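Long-range contacts in chitinase (Paenibacillus sp. FPU-7, PDB 5GZT), which probably hydrolyses chitin and chitodextrins at random internal beta-1,4 linkages between N-acetylglucosamine units: residues G369-G374 with W416-S421; P411-W416 with S460-D465; L481-L486 with L508-T513. All coordinates share one frame; numbering follows the deposited sequence.

Contact 1 of 3, residues G369-G374 with W416-S421; sequences GWEAEG and WGVIKS
Trp370 meets Val418 where two loops of a family 18 TIM barrel lie side by side. One loop follows strand 362-368 and the other follows strand 403-407. Gly369 opens a type II beta turn that is closed by the backbone hydrogen bond from Ala372 N to Gly369 O. With CG anti to the backbone N (chi1 -177°), the Trp370 indole extends from the turn and crosses Val418 at about a right angle, with CZ2 4.0 Å from Val418 CG2. Val418 CG1 lies above one face of the indole, displaced toward the rim. The same CG1 rests 3.8 Å from Glu371 CA, on the backbone of the turn. Ala372 turns its CB away, and its carbonyl makes the contact instead: Ala372 O is 3.6 Å from Ile419 CG2. This methyl also packs on the carbonyl carbons of Glu371 and Ala372, and the Ile419 side chain touches Trp408. Glu371 and Glu373 reach the second loop through water. One water donates to Glu371 OE2 (2.7 Å), another to Glu373 OE1 (2.6 Å). Both waters also donate to a single acceptor, Val418 O, at 2.9 Å for the Glu371 water and 3.0 Å for the Glu373 water.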
loop_
_atom_site.group_PDB
_atom_site.type_symbol
_atom_site.label_atom_id
_atom_site.label_comp_id
_atom_site.label_asym_id
_atom_site.label_seq_id
_atom_site.Cartn_x
_atom_site.Cartn_y
_atom_site.Cartn_z
ATOM N N GLY B 369 -9.900 -3.383 15.146
ATOM C CA GLY B 369 -10.764 -2.493 14.391
ATOM C C GLY B 369 -11.722 -1.820 15.354
ATOM O O GLY B 369 -11.654 -2.034 16.572
ATOM N N TRP B 370 -12.652 -1.040 14.807
ATOM C CA TRP B 370 -13.561 -0.266 15.618
ATOM C C TRP B 370 -14.439 -1.224 16.354
ATOM O O TRP B 370 -14.890 -2.221 15.786
ATOM C CB TRP B 370 -14.435 0.651 14.731
ATOM C CG TRP B 370 -15.331 1.497 15.520
ATOM C CD1 TRP B 370 -16.692 1.353 15.669
ATOM C CD2 TRP B 370 -14.959 2.638 16.290
ATOM N NE1 TRP B 370 -17.177 2.337 16.490
ATOM C CE2 TRP B 370 -16.146 3.141 16.885
ATOM C CE3 TRP B 370 -13.750 3.318 16.494
ATOM C CZ2 TRP B 370 -16.153 4.266 17.684
ATOM C CZ3 TRP B 370 -13.750 4.409 17.316
ATOM C CH2 TRP B 370 -14.944 4.874 17.920
ATOM N N GLU B 371 -14.646 -0.953 17.635
ATOM C CA GLU B 371 -15.498 -1.771 18.480
ATOM C C GLU B 371 -14.994 -3.220 18.693
ATOM O O GLU B 371 -15.761 -4.082 19.123
ATOM C CB GLU B 371 -16.933 -1.763 17.875
ATOM C CG GLU B 371 -18.043 -2.170 18.825
ATOM C CD GLU B 371 -19.359 -1.387 18.633
ATOM O OE1 GLU B 371 -19.685 -1.010 17.479
ATOM O OE2 GLU B 371 -20.053 -1.146 19.661
ATOM N N ALA B 372 -13.752 -3.512 18.340
ATOM C CA ALA B 372 -13.181 -4.832 18.547
ATOM C C ALA B 372 -12.618 -4.872 19.958
ATOM O O ALA B 372 -11.682 -4.120 20.304
ATOM C CB ALA B 372 -12.093 -5.135 17.565
ATOM N N GLU B 373 -13.217 -5.754 20.752
ATOM C CA GLU B 373 -12.891 -5.994 22.182
ATOM C C GLU B 373 -11.746 -6.977 22.338
ATOM O O GLU B 373 -11.383 -7.723 21.360
ATOM C CB GLU B 373 -14.097 -6.621 22.863
ATOM C CG GLU B 373 -15.339 -5.759 22.714
ATOM C CD GLU B 373 -16.576 -6.290 23.421
ATOM O OE1 GLU B 373 -17.306 -5.385 23.891
ATOM O OE2 GLU B 373 -16.828 -7.547 23.451
ATOM N N GLY B 374 -11.203 -7.006 23.556
ATOM C CA GLY B 374 -10.264 -8.035 23.920
ATOM C C GLY B 374 -8.808 -7.647 24.077
ATOM O O GLY B 374 -8.058 -8.392 24.679
ATOM N N TRP B 416 -13.268 6.132 24.410
ATOM C CA TRP B 416 -14.230 6.602 25.417
ATOM C C TRP B 416 -15.393 5.664 25.732
ATOM O O TRP B 416 -16.539 6.054 25.605
ATOM C CB TRP B 416 -14.695 8.030 25.049
ATOM C CG TRP B 416 -13.517 8.932 24.668
ATOM C CD1 TRP B 416 -13.218 9.431 23.419
ATOM C CD2 TRP B 416 -12.473 9.381 25.535
ATOM N NE1 TRP B 416 -12.056 10.176 23.462
ATOM C CE2 TRP B 416 -11.579 10.165 24.749
ATOM C CE3 TRP B 416 -12.199 9.195 26.909
ATOM C CZ2 TRP B 416 -10.432 10.774 25.298
ATOM C CZ3 TRP B 416 -11.050 9.799 27.457
ATOM C CH2 TRP B 416 -10.180 10.574 26.644
ATOM N N GLY B 417 -15.100 4.432 26.172
ATOM C CA GLY B 417 -16.137 3.468 26.575
ATOM C C GLY B 417 -16.634 2.457 25.540
ATOM O O GLY B 417 -17.342 1.501 25.882
ATOM N N VAL B 418 -16.208 2.620 24.292
ATOM C CA VAL B 418 -16.570 1.717 23.206
ATOM C C VAL B 418 -15.990 0.329 23.443
ATOM O O VAL B 418 -16.648 -0.706 23.168
ATOM C CB VAL B 418 -16.079 2.281 21.848
ATOM C CG1 VAL B 418 -16.252 1.269 20.716
ATOM C CG2 VAL B 418 -16.783 3.598 21.547
ATOM N N ILE B 419 -14.743 0.324 23.919
ATOM C CA ILE B 419 -14.088 -0.871 24.363
ATOM C C ILE B 419 -13.558 -0.657 25.776
ATOM O O ILE B 419 -13.440 0.445 26.264
ATOM C CB ILE B 419 -12.936 -1.328 23.449
ATOM C CG1 ILE B 419 -11.767 -0.322 23.509
ATOM C CG2 ILE B 419 -13.446 -1.520 22.030
ATOM C CD1 ILE B 419 -10.498 -0.737 22.819
ATOM N N LYS B 420 -13.250 -1.778 26.390
ATOM C CA LYS B 420 -12.656 -1.844 27.693
ATOM C C LYS B 420 -11.233 -1.355 27.589
ATOM O O LYS B 420 -10.499 -1.726 26.645
ATOM C CB LYS B 420 -12.614 -3.297 28.167
ATOM C CG LYS B 420 -12.265 -3.389 29.651
ATOM C CD LYS B 420 -11.819 -4.793 30.005
ATOM C CE LYS B 420 -11.740 -4.932 31.528
ATOM N NZ LYS B 420 -11.861 -6.361 31.834
ATOM N N SER B 421 -10.867 -0.512 28.542
ATOM C CA SER B 421 -9.506 0.032 28.632
ATOM C C SER B 421 -9.059 0.313 30.093
ATOM O O SER B 421 -9.889 0.544 30.985
ATOM C CB SER B 421 -9.474 1.361 27.894
ATOM O OG SER B 421 -10.287 2.347 28.552
HETATM O O HOH W 1 -19.371 -1.116 22.297
HETATM O O HOH W 2 -17.447 -3.052 24.933
#

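Contact 2 of 3, residues P411-W416 with S460-D465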
loop_
_atom_site.group_PDB
_atom_site.type_symbol
_atom_site.label_atom_id
_atom_site.label_comp_id
_atom_site.label_asym_id
_atom_site.label_seq_id
_atom_site.Cartn_x
_atom_site.Cartn_y
_atom_site.Cartn_z
ATOM N N PRO B 411 -5.901 2.041 23.068
ATOM C CA PRO B 411 -5.319 2.001 24.433
ATOM C C PRO B 411 -5.800 3.114 25.357
ATOM O O PRO B 411 -5.936 4.250 24.937
ATOM C CB PRO B 411 -3.816 2.122 24.172
ATOM C CG PRO B 411 -3.659 1.471 22.876
ATOM C CD PRO B 411 -4.868 1.865 22.054
ATOM N N VAL B 412 -6.119 2.747 26.609
ATOM C CA VAL B 412 -6.239 3.674 27.737
ATOM C C VAL B 412 -7.618 4.270 27.815
ATOM O O VAL B 412 -8.356 4.018 28.777
ATOM C CB VAL B 412 -5.170 4.797 27.800
ATOM C CG1 VAL B 412 -5.421 5.701 28.996
ATOM C CG2 VAL B 412 -3.772 4.218 27.888
ATOM N N TYR B 413 -7.978 5.029 26.788
ATOM C CA TYR B 413 -9.285 5.677 26.739
ATOM C C TYR B 413 -10.372 4.780 26.070
ATOM O O TYR B 413 -11.560 5.014 26.223
ATOM C CB TYR B 413 -9.164 7.092 26.125
ATOM C CG TYR B 413 -8.713 7.204 24.646
ATOM C CD1 TYR B 413 -7.385 7.020 24.280
ATOM C CD2 TYR B 413 -9.619 7.559 23.644
ATOM C CE1 TYR B 413 -6.974 7.152 22.967
ATOM C CE2 TYR B 413 -9.214 7.684 22.324
ATOM C CZ TYR B 413 -7.892 7.488 21.990
ATOM O OH TYR B 413 -7.479 7.600 20.692
ATOM N N GLY B 414 -9.958 3.733 25.375
ATOM C CA GLY B 414 -10.882 2.790 24.711
ATOM C C GLY B 414 -11.900 3.478 23.802
ATOM O O GLY B 414 -13.050 3.049 23.739
ATOM N N ALA B 415 -11.485 4.555 23.132
ATOM C CA ALA B 415 -12.381 5.381 22.309
ATOM C C ALA B 415 -13.552 5.837 23.139
ATOM O O ALA B 415 -14.670 5.860 22.655
ATOM C CB ALA B 415 -12.856 4.610 21.073
ATOM N N TRP B 416 -13.268 6.132 24.410
ATOM C CA TRP B 416 -14.230 6.602 25.417
ATOM C C TRP B 416 -15.393 5.664 25.732
ATOM O O TRP B 416 -16.539 6.054 25.605
ATOM C CB TRP B 416 -14.695 8.030 25.049
ATOM C CG TRP B 416 -13.517 8.932 24.668
ATOM C CD1 TRP B 416 -13.218 9.431 23.419
ATOM C CD2 TRP B 416 -12.473 9.381 25.535
ATOM N NE1 TRP B 416 -12.056 10.176 23.462
ATOM C CE2 TRP B 416 -11.579 10.165 24.749
ATOM C CE3 TRP B 416 -12.199 9.195 26.909
ATOM C CZ2 TRP B 416 -10.432 10.774 25.298
ATOM C CZ3 TRP B 416 -11.050 9.799 27.457
ATOM C CH2 TRP B 416 -10.180 10.574 26.644
ATOM N N SER B 460 -5.376 11.493 16.835
ATOM C CA SER B 460 -5.482 12.525 17.888
ATOM C C SER B 460 -4.248 12.630 18.819
ATOM O O SER B 460 -3.461 11.682 18.979
ATOM C CB SER B 460 -6.706 12.289 18.757
ATOM O OG SER B 460 -6.640 11.019 19.433
ATOM N N LYS B 461 -4.117 13.794 19.442
ATOM C CA LYS B 461 -3.155 13.950 20.517
ATOM C C LYS B 461 -3.481 12.961 21.682
ATOM O O LYS B 461 -2.557 12.389 22.229
ATOM C CB LYS B 461 -3.038 15.407 20.987
ATOM C CG LYS B 461 -1.994 15.489 22.114
ATOM C CD LYS B 461 -1.052 16.687 22.096
ATOM C CE LYS B 461 -0.218 16.770 23.406
ATOM N NZ LYS B 461 -1.110 16.882 24.634
ATOM N N THR B 462 -4.767 12.718 21.986
ATOM C CA THR B 462 -5.167 11.702 22.978
ATOM C C THR B 462 -4.562 10.352 22.682
ATOM O O THR B 462 -4.004 9.685 23.570
ATOM C CB THR B 462 -6.675 11.553 23.047
ATOM O OG1 THR B 462 -7.263 12.835 23.284
ATOM C CG2 THR B 462 -7.092 10.610 24.159
ATOM N N TYR B 463 -4.621 9.943 21.431
ATOM C CA TYR B 463 -3.980 8.703 21.066
ATOM C C TYR B 463 -2.442 8.705 21.293
ATOM O O TYR B 463 -1.920 7.740 21.794
ATOM C CB TYR B 463 -4.264 8.316 19.596
ATOM C CG TYR B 463 -3.650 6.994 19.250
ATOM C CD1 TYR B 463 -2.378 6.935 18.812
ATOM C CD2 TYR B 463 -4.352 5.764 19.435
ATOM C CE1 TYR B 463 -1.756 5.708 18.548
ATOM C CE2 TYR B 463 -3.739 4.540 19.171
ATOM C CZ TYR B 463 -2.431 4.514 18.756
ATOM O OH TYR B 463 -1.766 3.355 18.385
ATOM N N THR B 464 -1.721 9.716 20.837
ATOM C CA THR B 464 -0.252 9.774 20.990
ATOM C C THR B 464 0.217 9.780 22.514
ATOM O O THR B 464 1.263 9.214 22.887
ATOM C CB THR B 464 0.335 10.992 20.228
ATOM O OG1 THR B 464 -0.388 12.148 20.569
ATOM C CG2 THR B 464 0.217 10.772 18.724
ATOM N N ASP B 465 -0.613 10.427 23.319
ATOM C CA ASP B 465 -0.528 10.474 24.787
ATOM C C ASP B 465 -0.818 9.134 25.459
ATOM O O ASP B 465 -0.498 8.982 26.620
ATOM C CB ASP B 465 -1.544 11.470 25.344
ATOM C CG ASP B 465 -1.100 12.926 25.218
ATOM O OD1 ASP B 465 0.062 13.256 24.905
ATOM O OD2 ASP B 465 -1.951 13.765 25.486
#
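Thr462 CG2 sits over the centre of the Tyr413 ring. The methyl is 3.6 Å from the centroid of that ring and 10° off its normal, a CH-pi contact. Thr462 CG2 is anti to its own backbone N, beside the carbonyl carbon, which turns the methyl to the aromatic side. Trp416 reaches the same methyl tip to tip, and its CZ2 stands 3.5 Å from Thr462 CG2. The two aromatic rings also meet each other, with planes at about 45°. Tyr413 CD2 lies above one face of the indole, near the rim. Tyr413 also meets the ring of Tyr410, with planes nearly parallel. Tyr413 crosses Tyr463 at about a right angle. Its OH comes to the edge of the Tyr463 ring, in the ring plane, and is 3.5 Å from Tyr463 CB. Pro411 CD approaches Tyr463 CE2 at 4.1 Å, while the Tyr463 side chain also touches Phe429 and Tyr517. Ser460 caps the helix that carries Thr462 and Tyr463: Tyr463 N donates to Ser460 OG over 3.0 Å at 158°. In the partner segment, Gly414, Ala415 and Trp416 form a short left-handed turn that carries the indole. The arrangement joins the loops that follow strands 403-407 and 452-457, neighbouring parallel strands of a TIM barrel. The first of these loops follows the Asp-Gly-Ile-Asp-Leu-Asp-Trp-Glu signature of family 18.

Contact 3 of 3, residues L481-L486 with L508-T513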
loop_
_atom_site.group_PDB
_atom_site.type_symbol
_atom_site.label_atom_id
_atom_site.label_comp_id
_atom_site.label_asym_id
_atom_site.label_seq_id
_atom_site.Cartn_x
_atom_site.Cartn_y
_atom_site.Cartn_z
ATOM N N LEU B 481 -1.274 5.549 9.708
ATOM C CA LEU B 481 -1.971 6.641 10.361
ATOM C C LEU B 481 -3.397 6.803 9.867
ATOM O O LEU B 481 -3.628 6.999 8.679
ATOM C CB LEU B 481 -1.248 7.956 10.178
ATOM C CG LEU B 481 0.169 8.144 10.688
ATOM C CD1 LEU B 481 0.744 9.459 10.108
ATOM C CD2 LEU B 481 0.098 8.182 12.217
ATOM N N MET B 482 -4.325 6.767 10.794
ATOM C CA MET B 482 -5.740 6.874 10.532
ATOM C C MET B 482 -6.136 8.327 10.375
ATOM O O MET B 482 -6.876 8.880 11.162
ATOM C CB MET B 482 -6.544 6.143 11.608
ATOM C CG MET B 482 -6.397 4.634 11.422
ATOM S SD MET B 482 -7.508 3.604 12.437
ATOM C CE MET B 482 -6.895 4.053 14.015
ATOM N N THR B 483 -5.607 8.913 9.300
ATOM C CA THR B 483 -5.832 10.294 8.981
ATOM C C THR B 483 -7.190 10.458 8.210
ATOM O O THR B 483 -7.218 11.054 7.116
ATOM C CB THR B 483 -4.650 10.881 8.197
ATOM O OG1 THR B 483 -4.286 10.006 7.130
ATOM C CG2 THR B 483 -3.438 11.161 9.184
ATOM N N TYR B 484 -8.277 10.028 8.857
ATOM C CA TYR B 484 -9.638 10.131 8.358
ATOM C C TYR B 484 -10.529 10.082 9.568
ATOM O O TYR B 484 -10.014 9.918 10.693
ATOM C CB TYR B 484 -9.926 9.034 7.346
ATOM C CG TYR B 484 -9.489 7.633 7.686
ATOM C CD1 TYR B 484 -10.103 6.918 8.702
ATOM C CD2 TYR B 484 -8.479 7.004 6.956
ATOM C CE1 TYR B 484 -9.744 5.622 8.972
ATOM C CE2 TYR B 484 -8.090 5.710 7.236
ATOM C CZ TYR B 484 -8.719 5.013 8.235
ATOM O OH TYR B 484 -8.344 3.701 8.506
ATOM N N ASP B 485 -11.813 10.305 9.389
ATOM C CA ASP B 485 -12.713 10.661 10.422
ATOM C C ASP B 485 -12.203 11.764 11.334
ATOM O O ASP B 485 -12.533 11.780 12.512
ATOM C CB ASP B 485 -13.035 9.414 11.285
ATOM C CG ASP B 485 -13.588 8.276 10.449
ATOM O OD1 ASP B 485 -14.370 8.492 9.485
ATOM O OD2 ASP B 485 -13.147 7.152 10.694
ATOM N N LEU B 486 -11.465 12.725 10.791
ATOM C CA LEU B 486 -10.883 13.742 11.610
ATOM C C LEU B 486 -11.918 14.653 12.166
ATOM O O LEU B 486 -11.680 15.302 13.176
ATOM C CB LEU B 486 -9.807 14.476 10.840
ATOM C CG LEU B 486 -8.675 13.517 10.522
ATOM C CD1 LEU B 486 -7.571 14.275 9.784
ATOM C CD2 LEU B 486 -7.980 12.908 11.753
ATOM N N LEU B 508 -8.038 19.627 11.718
ATOM C CA LEU B 508 -7.039 18.607 11.610
ATOM C C LEU B 508 -6.897 18.098 10.174
ATOM O O LEU B 508 -7.855 18.148 9.403
ATOM C CB LEU B 508 -7.441 17.441 12.524
ATOM C CG LEU B 508 -7.104 17.360 14.010
ATOM C CD1 LEU B 508 -6.709 18.693 14.609
ATOM C CD2 LEU B 508 -8.144 16.578 14.804
ATOM N N SER B 509 -5.764 17.467 9.902
ATOM C CA SER B 509 -5.425 17.074 8.587
ATOM C C SER B 509 -4.405 15.961 8.644
ATOM O O SER B 509 -3.897 15.643 9.756
ATOM C CB SER B 509 -4.859 18.281 7.885
ATOM O OG SER B 509 -3.704 18.837 8.517
ATOM N N VAL B 510 -4.074 15.386 7.468
ATOM C CA VAL B 510 -2.918 14.556 7.293
ATOM C C VAL B 510 -1.687 15.361 7.812
ATOM O O VAL B 510 -0.879 14.860 8.552
ATOM C CB VAL B 510 -2.691 14.206 5.840
ATOM C CG1 VAL B 510 -1.339 13.574 5.584
ATOM C CG2 VAL B 510 -3.788 13.270 5.343
ATOM N N ASP B 511 -1.526 16.593 7.376
ATOM C CA ASP B 511 -0.303 17.365 7.722
ATOM C C ASP B 511 -0.192 17.569 9.272
ATOM O O ASP B 511 0.842 17.278 9.856
ATOM C CB ASP B 511 -0.375 18.670 7.031
ATOM C CG ASP B 511 0.886 19.526 7.209
ATOM O OD1 ASP B 511 1.998 19.019 7.016
ATOM O OD2 ASP B 511 0.677 20.737 7.529
ATOM N N SER B 512 -1.258 17.985 9.920
ATOM C CA SER B 512 -1.245 18.113 11.378
ATOM C C SER B 512 -0.876 16.812 12.050
ATOM O O SER B 512 -0.101 16.840 13.012
ATOM C CB SER B 512 -2.534 18.718 11.943
ATOM O OG SER B 512 -3.625 17.784 11.929
ATOM N N THR B 513 -1.354 15.682 11.531
ATOM C CA THR B 513 -1.057 14.400 12.128
ATOM C C THR B 513 0.376 13.952 11.937
ATOM O O THR B 513 1.043 13.449 12.879
ATOM C CB THR B 513 -2.020 13.313 11.625
ATOM O OG1 THR B 513 -3.356 13.779 11.861
ATOM C CG2 THR B 513 -1.851 12.030 12.359
#
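The segment Leu481-Leu486 carries the Met-Thr-Tyr-Asp sequence that follows the sixth barrel strand in many family 18 chitinases, and Thr483 of this motif packs on Val510 and Thr513 at the start of helix 510-519. Inverse gamma turns centred on Met482 and Thr483 bend the chain as it leaves the strand. Thr483 CG2 lies 3.5 Å from Thr513 CB. Its OG1 is 3.8 Å from Val510 CG2, but the polar partner of that hydroxyl is Gly530 O. Leu481 CD1 touches Thr513 CG2 at 4.3 Å. Farther along, Leu486 CD1 rests on the backbone before the helix, 3.7 Å from Ser509 N, and Leu486 CB meets Leu508 CB at 4.2 Å. The helix start is a capping box. Ser512 N donates to Ser509 OG over 2.9 Å at 174°, nearly straight, and Ser509 N donates to Ser512 OG. Ser509 OG is also hydrogen-bonded with Ser502 OG. Thr513 OG1 lies anti to its own carbonyl carbon (chi1 -54°) and donates to Ser509 O at 2.9 Å. Thr513 N reaches the same oxygen from the opposite face of the carbonyl plane. An alanine at Thr513 would probably leave Ser509 O with one of these two donors and open a gap beside Leu481 CD1 and Thr483 CG2. The contact itself is mainly apolar. The Thr483 hydroxyl is hydrogen-bonded with Gly530 O and that of Thr513 bonds within its own segment, so neither bonds across, and what meets between the segments is mostly methyl groups and backbone.

In the fold
All three contacts lie in the first family 18 barrel. Contacts 1 and 2 share Trp416 and helix 414-417, and their centres are about 11 Å apart. They touch directly: probable hydrogen bonds join Ser421 OG with Val412 O and Ile419 N with Gly414 O. Contact 3 stands apart, its nearest atoms about 7 Å from contact 1 and about 6 Å from contact 2. The chemistry changes with burial. Partly buried contact 1 mixes aliphatic packing with water bridges at its partly exposed glutamates. Contact 2, also partly buried, relies on aromatic rings, and buried contact 3 on aliphatic groups. Helix 510-519, whose first turn takes part in contact 3, also touches Tyr463 of contact 2 through Tyr517.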